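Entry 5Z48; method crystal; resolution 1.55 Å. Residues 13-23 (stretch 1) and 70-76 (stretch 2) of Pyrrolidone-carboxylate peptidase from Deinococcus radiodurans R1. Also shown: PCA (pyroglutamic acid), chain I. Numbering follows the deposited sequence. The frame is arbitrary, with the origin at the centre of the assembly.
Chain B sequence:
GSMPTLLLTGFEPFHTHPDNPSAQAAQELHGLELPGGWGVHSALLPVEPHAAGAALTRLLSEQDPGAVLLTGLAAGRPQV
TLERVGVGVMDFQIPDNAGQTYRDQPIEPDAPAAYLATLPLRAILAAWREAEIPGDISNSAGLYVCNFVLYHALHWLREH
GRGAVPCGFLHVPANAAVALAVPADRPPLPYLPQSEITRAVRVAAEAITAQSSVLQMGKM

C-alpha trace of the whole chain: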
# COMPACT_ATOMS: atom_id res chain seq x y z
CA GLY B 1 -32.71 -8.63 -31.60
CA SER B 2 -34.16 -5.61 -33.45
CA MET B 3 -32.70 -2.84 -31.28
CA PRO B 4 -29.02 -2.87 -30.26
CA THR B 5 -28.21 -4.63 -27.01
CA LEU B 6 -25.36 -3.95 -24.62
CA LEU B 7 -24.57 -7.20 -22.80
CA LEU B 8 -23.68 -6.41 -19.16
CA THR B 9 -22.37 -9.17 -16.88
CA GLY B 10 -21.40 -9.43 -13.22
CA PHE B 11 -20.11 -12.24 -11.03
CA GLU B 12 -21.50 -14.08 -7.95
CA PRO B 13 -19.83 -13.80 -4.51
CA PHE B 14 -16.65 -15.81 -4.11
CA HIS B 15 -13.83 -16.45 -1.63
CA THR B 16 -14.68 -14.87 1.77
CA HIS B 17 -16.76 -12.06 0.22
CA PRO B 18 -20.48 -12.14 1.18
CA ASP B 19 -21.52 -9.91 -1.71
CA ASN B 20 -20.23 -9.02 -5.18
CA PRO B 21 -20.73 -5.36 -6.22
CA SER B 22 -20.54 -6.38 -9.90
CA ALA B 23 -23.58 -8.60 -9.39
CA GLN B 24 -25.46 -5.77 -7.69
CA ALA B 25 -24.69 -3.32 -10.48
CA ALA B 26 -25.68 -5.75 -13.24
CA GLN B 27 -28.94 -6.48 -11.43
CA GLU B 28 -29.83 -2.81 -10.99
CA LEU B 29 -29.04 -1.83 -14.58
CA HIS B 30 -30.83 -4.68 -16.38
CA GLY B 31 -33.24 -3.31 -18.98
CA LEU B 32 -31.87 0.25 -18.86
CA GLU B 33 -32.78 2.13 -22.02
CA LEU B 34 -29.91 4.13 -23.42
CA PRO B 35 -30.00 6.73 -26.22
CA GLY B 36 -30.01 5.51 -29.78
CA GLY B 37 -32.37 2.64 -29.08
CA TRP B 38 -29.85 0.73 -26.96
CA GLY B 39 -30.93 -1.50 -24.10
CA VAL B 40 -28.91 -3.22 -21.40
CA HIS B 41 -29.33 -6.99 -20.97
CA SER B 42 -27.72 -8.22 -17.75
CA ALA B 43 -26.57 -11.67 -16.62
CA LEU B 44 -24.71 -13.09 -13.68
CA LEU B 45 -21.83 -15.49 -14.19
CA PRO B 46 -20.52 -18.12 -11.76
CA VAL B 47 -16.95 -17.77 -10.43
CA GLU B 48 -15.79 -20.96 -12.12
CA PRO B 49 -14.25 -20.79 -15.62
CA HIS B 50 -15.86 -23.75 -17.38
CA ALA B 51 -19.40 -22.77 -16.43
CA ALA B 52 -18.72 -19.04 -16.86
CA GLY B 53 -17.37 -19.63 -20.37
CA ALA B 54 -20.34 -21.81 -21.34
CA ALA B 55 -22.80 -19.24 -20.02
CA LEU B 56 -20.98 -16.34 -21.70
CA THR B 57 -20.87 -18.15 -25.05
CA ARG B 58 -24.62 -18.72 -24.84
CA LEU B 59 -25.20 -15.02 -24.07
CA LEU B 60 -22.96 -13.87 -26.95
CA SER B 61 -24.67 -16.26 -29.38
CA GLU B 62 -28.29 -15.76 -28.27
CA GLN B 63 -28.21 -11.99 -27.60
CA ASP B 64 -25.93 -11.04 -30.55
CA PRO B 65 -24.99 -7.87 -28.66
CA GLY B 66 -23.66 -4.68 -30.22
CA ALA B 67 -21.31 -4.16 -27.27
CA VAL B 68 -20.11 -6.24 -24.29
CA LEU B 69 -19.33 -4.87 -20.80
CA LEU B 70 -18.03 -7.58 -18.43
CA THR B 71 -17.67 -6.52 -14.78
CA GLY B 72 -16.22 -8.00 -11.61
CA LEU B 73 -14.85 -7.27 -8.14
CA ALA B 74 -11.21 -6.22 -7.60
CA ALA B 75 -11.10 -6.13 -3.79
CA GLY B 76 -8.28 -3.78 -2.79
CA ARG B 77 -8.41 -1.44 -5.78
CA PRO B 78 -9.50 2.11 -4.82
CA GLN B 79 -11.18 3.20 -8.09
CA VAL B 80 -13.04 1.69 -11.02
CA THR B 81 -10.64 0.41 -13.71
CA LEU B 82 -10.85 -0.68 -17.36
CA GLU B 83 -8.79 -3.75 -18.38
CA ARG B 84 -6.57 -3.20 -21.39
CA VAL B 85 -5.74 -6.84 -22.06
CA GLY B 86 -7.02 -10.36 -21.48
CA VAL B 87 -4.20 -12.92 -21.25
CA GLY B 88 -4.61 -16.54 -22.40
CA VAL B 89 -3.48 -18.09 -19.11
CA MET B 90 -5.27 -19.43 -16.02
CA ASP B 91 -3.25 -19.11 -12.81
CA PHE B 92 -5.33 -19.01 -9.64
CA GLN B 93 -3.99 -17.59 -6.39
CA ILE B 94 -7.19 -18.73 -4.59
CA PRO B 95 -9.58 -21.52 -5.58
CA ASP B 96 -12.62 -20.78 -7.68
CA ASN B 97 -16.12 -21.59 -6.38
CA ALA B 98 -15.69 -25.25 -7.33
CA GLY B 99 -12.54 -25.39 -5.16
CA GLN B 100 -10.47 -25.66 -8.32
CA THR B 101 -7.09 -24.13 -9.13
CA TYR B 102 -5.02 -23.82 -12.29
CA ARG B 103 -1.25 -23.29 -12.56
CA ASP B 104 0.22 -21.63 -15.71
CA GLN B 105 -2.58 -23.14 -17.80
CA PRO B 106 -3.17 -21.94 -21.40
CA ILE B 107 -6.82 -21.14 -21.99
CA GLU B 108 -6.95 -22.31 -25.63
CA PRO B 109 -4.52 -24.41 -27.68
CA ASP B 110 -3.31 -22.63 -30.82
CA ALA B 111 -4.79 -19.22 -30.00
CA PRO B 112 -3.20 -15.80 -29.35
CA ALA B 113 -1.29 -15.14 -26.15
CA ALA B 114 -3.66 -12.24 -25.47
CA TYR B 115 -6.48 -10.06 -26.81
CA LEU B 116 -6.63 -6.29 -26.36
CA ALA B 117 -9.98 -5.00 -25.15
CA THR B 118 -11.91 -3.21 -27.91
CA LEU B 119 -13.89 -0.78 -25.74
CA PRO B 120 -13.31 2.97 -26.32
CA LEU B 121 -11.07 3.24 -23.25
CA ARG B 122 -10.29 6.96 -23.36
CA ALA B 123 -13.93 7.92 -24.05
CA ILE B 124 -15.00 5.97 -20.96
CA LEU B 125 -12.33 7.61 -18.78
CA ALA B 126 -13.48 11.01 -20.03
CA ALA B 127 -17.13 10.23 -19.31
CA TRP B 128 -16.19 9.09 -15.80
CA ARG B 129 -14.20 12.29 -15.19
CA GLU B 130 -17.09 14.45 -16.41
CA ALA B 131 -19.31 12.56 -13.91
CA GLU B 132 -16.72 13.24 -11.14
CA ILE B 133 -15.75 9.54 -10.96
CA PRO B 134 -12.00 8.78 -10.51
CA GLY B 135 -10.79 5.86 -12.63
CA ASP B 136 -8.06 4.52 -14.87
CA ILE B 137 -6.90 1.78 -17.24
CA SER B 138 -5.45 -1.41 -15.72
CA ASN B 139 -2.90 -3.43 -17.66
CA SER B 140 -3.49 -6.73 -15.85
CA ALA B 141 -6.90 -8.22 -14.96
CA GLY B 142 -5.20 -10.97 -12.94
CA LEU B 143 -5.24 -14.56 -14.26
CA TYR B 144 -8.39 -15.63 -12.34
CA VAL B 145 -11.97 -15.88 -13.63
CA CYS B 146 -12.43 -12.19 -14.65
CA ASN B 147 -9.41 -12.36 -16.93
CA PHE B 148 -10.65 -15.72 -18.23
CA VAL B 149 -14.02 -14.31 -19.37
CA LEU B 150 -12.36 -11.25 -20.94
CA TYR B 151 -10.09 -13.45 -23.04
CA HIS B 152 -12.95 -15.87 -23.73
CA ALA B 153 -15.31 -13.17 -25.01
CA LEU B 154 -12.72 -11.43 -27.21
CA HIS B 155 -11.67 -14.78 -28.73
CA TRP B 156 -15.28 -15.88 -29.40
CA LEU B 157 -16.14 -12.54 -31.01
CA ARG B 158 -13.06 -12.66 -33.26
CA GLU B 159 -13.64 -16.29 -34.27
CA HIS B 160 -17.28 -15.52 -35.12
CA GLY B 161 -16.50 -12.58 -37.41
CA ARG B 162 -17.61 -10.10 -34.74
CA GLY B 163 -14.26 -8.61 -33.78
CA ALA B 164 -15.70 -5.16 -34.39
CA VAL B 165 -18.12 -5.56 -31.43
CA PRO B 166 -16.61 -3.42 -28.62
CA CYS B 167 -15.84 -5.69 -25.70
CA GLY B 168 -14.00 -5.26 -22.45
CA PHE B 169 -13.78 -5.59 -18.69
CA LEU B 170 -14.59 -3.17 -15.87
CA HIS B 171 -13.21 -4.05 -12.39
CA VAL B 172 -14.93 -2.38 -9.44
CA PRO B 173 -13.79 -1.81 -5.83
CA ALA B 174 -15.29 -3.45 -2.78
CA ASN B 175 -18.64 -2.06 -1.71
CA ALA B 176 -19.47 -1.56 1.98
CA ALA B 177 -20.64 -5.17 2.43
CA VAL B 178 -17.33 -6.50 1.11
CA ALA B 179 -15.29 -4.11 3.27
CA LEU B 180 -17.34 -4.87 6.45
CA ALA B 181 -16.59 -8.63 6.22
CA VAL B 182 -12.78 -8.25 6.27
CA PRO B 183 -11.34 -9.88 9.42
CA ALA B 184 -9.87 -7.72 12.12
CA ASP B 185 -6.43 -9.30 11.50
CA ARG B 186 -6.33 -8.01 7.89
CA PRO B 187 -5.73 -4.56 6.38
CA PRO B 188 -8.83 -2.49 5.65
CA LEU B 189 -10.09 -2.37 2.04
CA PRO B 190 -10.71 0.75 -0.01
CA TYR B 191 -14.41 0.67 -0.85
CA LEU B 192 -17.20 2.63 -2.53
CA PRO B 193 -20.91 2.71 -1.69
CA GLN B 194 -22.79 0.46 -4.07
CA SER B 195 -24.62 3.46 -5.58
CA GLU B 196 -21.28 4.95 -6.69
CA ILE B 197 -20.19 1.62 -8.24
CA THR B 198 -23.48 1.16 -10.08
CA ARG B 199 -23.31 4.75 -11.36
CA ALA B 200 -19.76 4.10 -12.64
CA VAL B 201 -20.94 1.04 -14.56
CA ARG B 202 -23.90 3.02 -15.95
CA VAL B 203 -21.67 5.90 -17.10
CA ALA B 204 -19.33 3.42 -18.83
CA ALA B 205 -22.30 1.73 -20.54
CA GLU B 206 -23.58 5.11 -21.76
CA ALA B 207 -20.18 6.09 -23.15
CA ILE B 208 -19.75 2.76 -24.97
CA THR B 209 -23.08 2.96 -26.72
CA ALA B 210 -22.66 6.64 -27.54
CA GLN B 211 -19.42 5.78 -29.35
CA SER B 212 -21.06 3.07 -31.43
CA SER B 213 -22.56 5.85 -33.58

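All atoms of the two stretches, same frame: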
# COMPACT_ATOMS: atom_id res chain seq x y z
N PRO B 13 -20.84 -13.86 -5.58
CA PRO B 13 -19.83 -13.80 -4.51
C PRO B 13 -18.88 -14.98 -4.60
O PRO B 13 -19.22 -16.04 -5.13
CB PRO B 13 -20.66 -13.86 -3.22
CG PRO B 13 -22.05 -13.39 -3.64
CD PRO B 13 -22.21 -13.94 -5.05
N PHE B 14 -17.68 -14.79 -4.07
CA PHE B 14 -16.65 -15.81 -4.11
C PHE B 14 -15.69 -15.55 -2.96
O PHE B 14 -15.73 -14.49 -2.32
CB PHE B 14 -15.88 -15.79 -5.46
CG PHE B 14 -15.10 -14.54 -5.67
CD1 PHE B 14 -15.76 -13.37 -6.03
CD2 PHE B 14 -13.73 -14.52 -5.45
CE1 PHE B 14 -15.04 -12.18 -6.21
CE2 PHE B 14 -12.99 -13.34 -5.62
CZ PHE B 14 -13.66 -12.17 -5.98
N HIS B 15 -14.85 -16.54 -2.70
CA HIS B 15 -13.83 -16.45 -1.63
C HIS B 15 -14.56 -16.16 -0.31
O HIS B 15 -15.58 -16.80 -0.02
CB HIS B 15 -12.79 -15.41 -2.07
CG HIS B 15 -11.56 -15.39 -1.23
ND1 HIS B 15 -10.79 -16.51 -1.00
CD2 HIS B 15 -10.95 -14.37 -0.58
CE1 HIS B 15 -9.76 -16.18 -0.24
NE2 HIS B 15 -9.83 -14.89 0.02
N THR B 16 -14.06 -15.22 0.50
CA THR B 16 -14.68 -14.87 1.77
C THR B 16 -15.64 -13.70 1.65
O THR B 16 -16.15 -13.22 2.68
CB THR B 16 -13.60 -14.55 2.80
OG1 THR B 16 -12.73 -13.55 2.25
CG2 THR B 16 -12.79 -15.80 3.11
N HIS B 17 -15.90 -13.24 0.42
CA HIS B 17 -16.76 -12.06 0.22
C HIS B 17 -18.23 -12.47 0.26
O HIS B 17 -18.64 -13.39 -0.46
CB HIS B 17 -16.43 -11.39 -1.14
CG HIS B 17 -14.96 -11.13 -1.34
ND1 HIS B 17 -14.22 -10.36 -0.47
CD2 HIS B 17 -14.11 -11.54 -2.30
CE1 HIS B 17 -12.97 -10.30 -0.90
NE2 HIS B 17 -12.88 -11.00 -2.02
N PRO B 18 -19.05 -11.78 1.06
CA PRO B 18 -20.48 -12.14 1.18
C PRO B 18 -21.35 -11.56 0.09
O PRO B 18 -22.52 -11.93 -0.03
CB PRO B 18 -20.88 -11.55 2.54
CG PRO B 18 -19.92 -10.37 2.74
CD PRO B 18 -18.62 -10.80 2.08
N ASP B 19 -20.80 -10.64 -0.70
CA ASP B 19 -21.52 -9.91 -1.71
C ASP B 19 -20.55 -9.67 -2.86
O ASP B 19 -19.32 -9.77 -2.69
CB ASP B 19 -22.05 -8.57 -1.14
CG ASP B 19 -23.05 -7.91 -2.07
OD1 ASP B 19 -23.79 -8.63 -2.77
OD2 ASP B 19 -23.11 -6.66 -2.10
N ASN B 20 -21.08 -9.41 -4.05
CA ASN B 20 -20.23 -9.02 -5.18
C ASN B 20 -20.83 -7.76 -5.78
O ASN B 20 -21.96 -7.82 -6.31
CB ASN B 20 -20.11 -10.14 -6.21
CG ASN B 20 -19.00 -9.88 -7.19
OD1 ASN B 20 -18.85 -8.75 -7.66
ND2 ASN B 20 -18.24 -10.91 -7.54
N PRO B 21 -20.15 -6.61 -5.68
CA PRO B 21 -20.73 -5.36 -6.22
C PRO B 21 -20.97 -5.42 -7.72
O PRO B 21 -21.80 -4.65 -8.21
CB PRO B 21 -19.70 -4.28 -5.86
CG PRO B 21 -18.48 -5.01 -5.33
CD PRO B 21 -18.88 -6.39 -4.94
N SER B 22 -20.26 -6.27 -8.46
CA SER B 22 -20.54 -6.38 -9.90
C SER B 22 -21.88 -7.05 -10.13
O SER B 22 -22.64 -6.66 -11.03
CB SER B 22 -19.38 -7.12 -10.62
OG SER B 22 -19.32 -8.51 -10.31
N ALA B 23 -22.24 -8.04 -9.30
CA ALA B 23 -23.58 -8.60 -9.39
C ALA B 23 -24.65 -7.56 -9.10
O ALA B 23 -25.69 -7.52 -9.77
CB ALA B 23 -23.73 -9.77 -8.43
N LEU B 70 -18.17 -6.58 -19.47
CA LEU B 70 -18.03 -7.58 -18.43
C LEU B 70 -17.51 -6.89 -17.17
O LEU B 70 -16.55 -6.10 -17.26
CB LEU B 70 -17.02 -8.64 -18.89
CG LEU B 70 -17.24 -9.22 -20.30
CD1 LEU B 70 -15.95 -10.06 -20.64
CD2 LEU B 70 -18.46 -10.09 -20.39
N THR B 71 -18.11 -7.17 -16.02
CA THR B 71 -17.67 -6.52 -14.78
C THR B 71 -17.39 -7.54 -13.67
O THR B 71 -17.92 -8.67 -13.65
CB THR B 71 -18.69 -5.46 -14.27
OG1 THR B 71 -19.83 -6.07 -13.67
CG2 THR B 71 -19.16 -4.58 -15.43
N GLY B 72 -16.60 -7.11 -12.69
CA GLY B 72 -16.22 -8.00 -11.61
C GLY B 72 -15.59 -7.20 -10.49
O GLY B 72 -15.19 -6.04 -10.69
N LEU B 73 -15.47 -7.86 -9.33
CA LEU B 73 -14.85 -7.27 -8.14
C LEU B 73 -13.32 -7.34 -8.20
O LEU B 73 -12.75 -8.37 -8.53
CB LEU B 73 -15.35 -8.00 -6.91
CG LEU B 73 -14.70 -7.69 -5.55
CD1 LEU B 73 -14.93 -6.25 -5.11
CD2 LEU B 73 -15.24 -8.66 -4.49
N ALA B 74 -12.66 -6.23 -7.86
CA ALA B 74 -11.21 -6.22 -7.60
C ALA B 74 -11.01 -5.69 -6.18
O ALA B 74 -10.69 -4.53 -6.01
CB ALA B 74 -10.44 -5.36 -8.62
N ALA B 75 -11.20 -6.56 -5.18
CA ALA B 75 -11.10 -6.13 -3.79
C ALA B 75 -9.68 -5.67 -3.49
O ALA B 75 -8.71 -6.43 -3.64
CB ALA B 75 -11.50 -7.28 -2.87
N GLY B 76 -9.56 -4.41 -3.06
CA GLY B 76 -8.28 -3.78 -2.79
C GLY B 76 -8.01 -2.61 -3.70
O GLY B 76 -7.26 -1.69 -3.32
N PCA I . -13.48 -10.98 -9.22
CA PCA I . -12.63 -12.14 -9.46
CB PCA I . -13.54 -13.29 -9.92
CG PCA I . -14.99 -12.82 -9.79
CD PCA I . -14.85 -11.37 -9.41
OE PCA I . -15.84 -10.63 -9.28
C PCA I . -11.51 -11.77 -10.45
O PCA I . -11.03 -12.58 -11.25
OXT PCA I . -11.06 -10.59 -10.49

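Binding sites are often built where two distant chain segments pack through apolar contacts and leave their polar groups free for a ligand. Pyrrolidone-carboxylate peptidase with bound pyroglutamic acid illustrates the principle. A loop leading into a helix at Pro-21 lies against the end of a strand, and the backbones come close where Ser-22 faces Gly-72; no hydrogen bond joins the two stretches.

Leu-73 is the centre of the contact. Its side chain points toward the loop, where CD2 sits over one face of the His-17 ring, 4.0 Å from the ring centroid in a CH-pi contact, and 3.9 Å from CE1 of Phe-14. Its other methyl, CD1, packs 3.8 Å from Pro-21 CG. The backbone of Leu-73 stays free to bind the ligand: its N donates to PCA OE (2.8 Å), and its O accepts from PCA N (2.8 Å).

Ser-22 also packs against the strand, with OG 3.4 Å from Gly-72 CA and CB 3.3 Å from Thr-71 OG1. Its N and OG both donate to Asn-20 OD1, the first a capping bond (3.0 Å), the second 2.7 Å. The other end of the same amide, ND2 of Asn-20, donates to PCA OE (3.0 Å), so both stretches grip the same ligand oxygen.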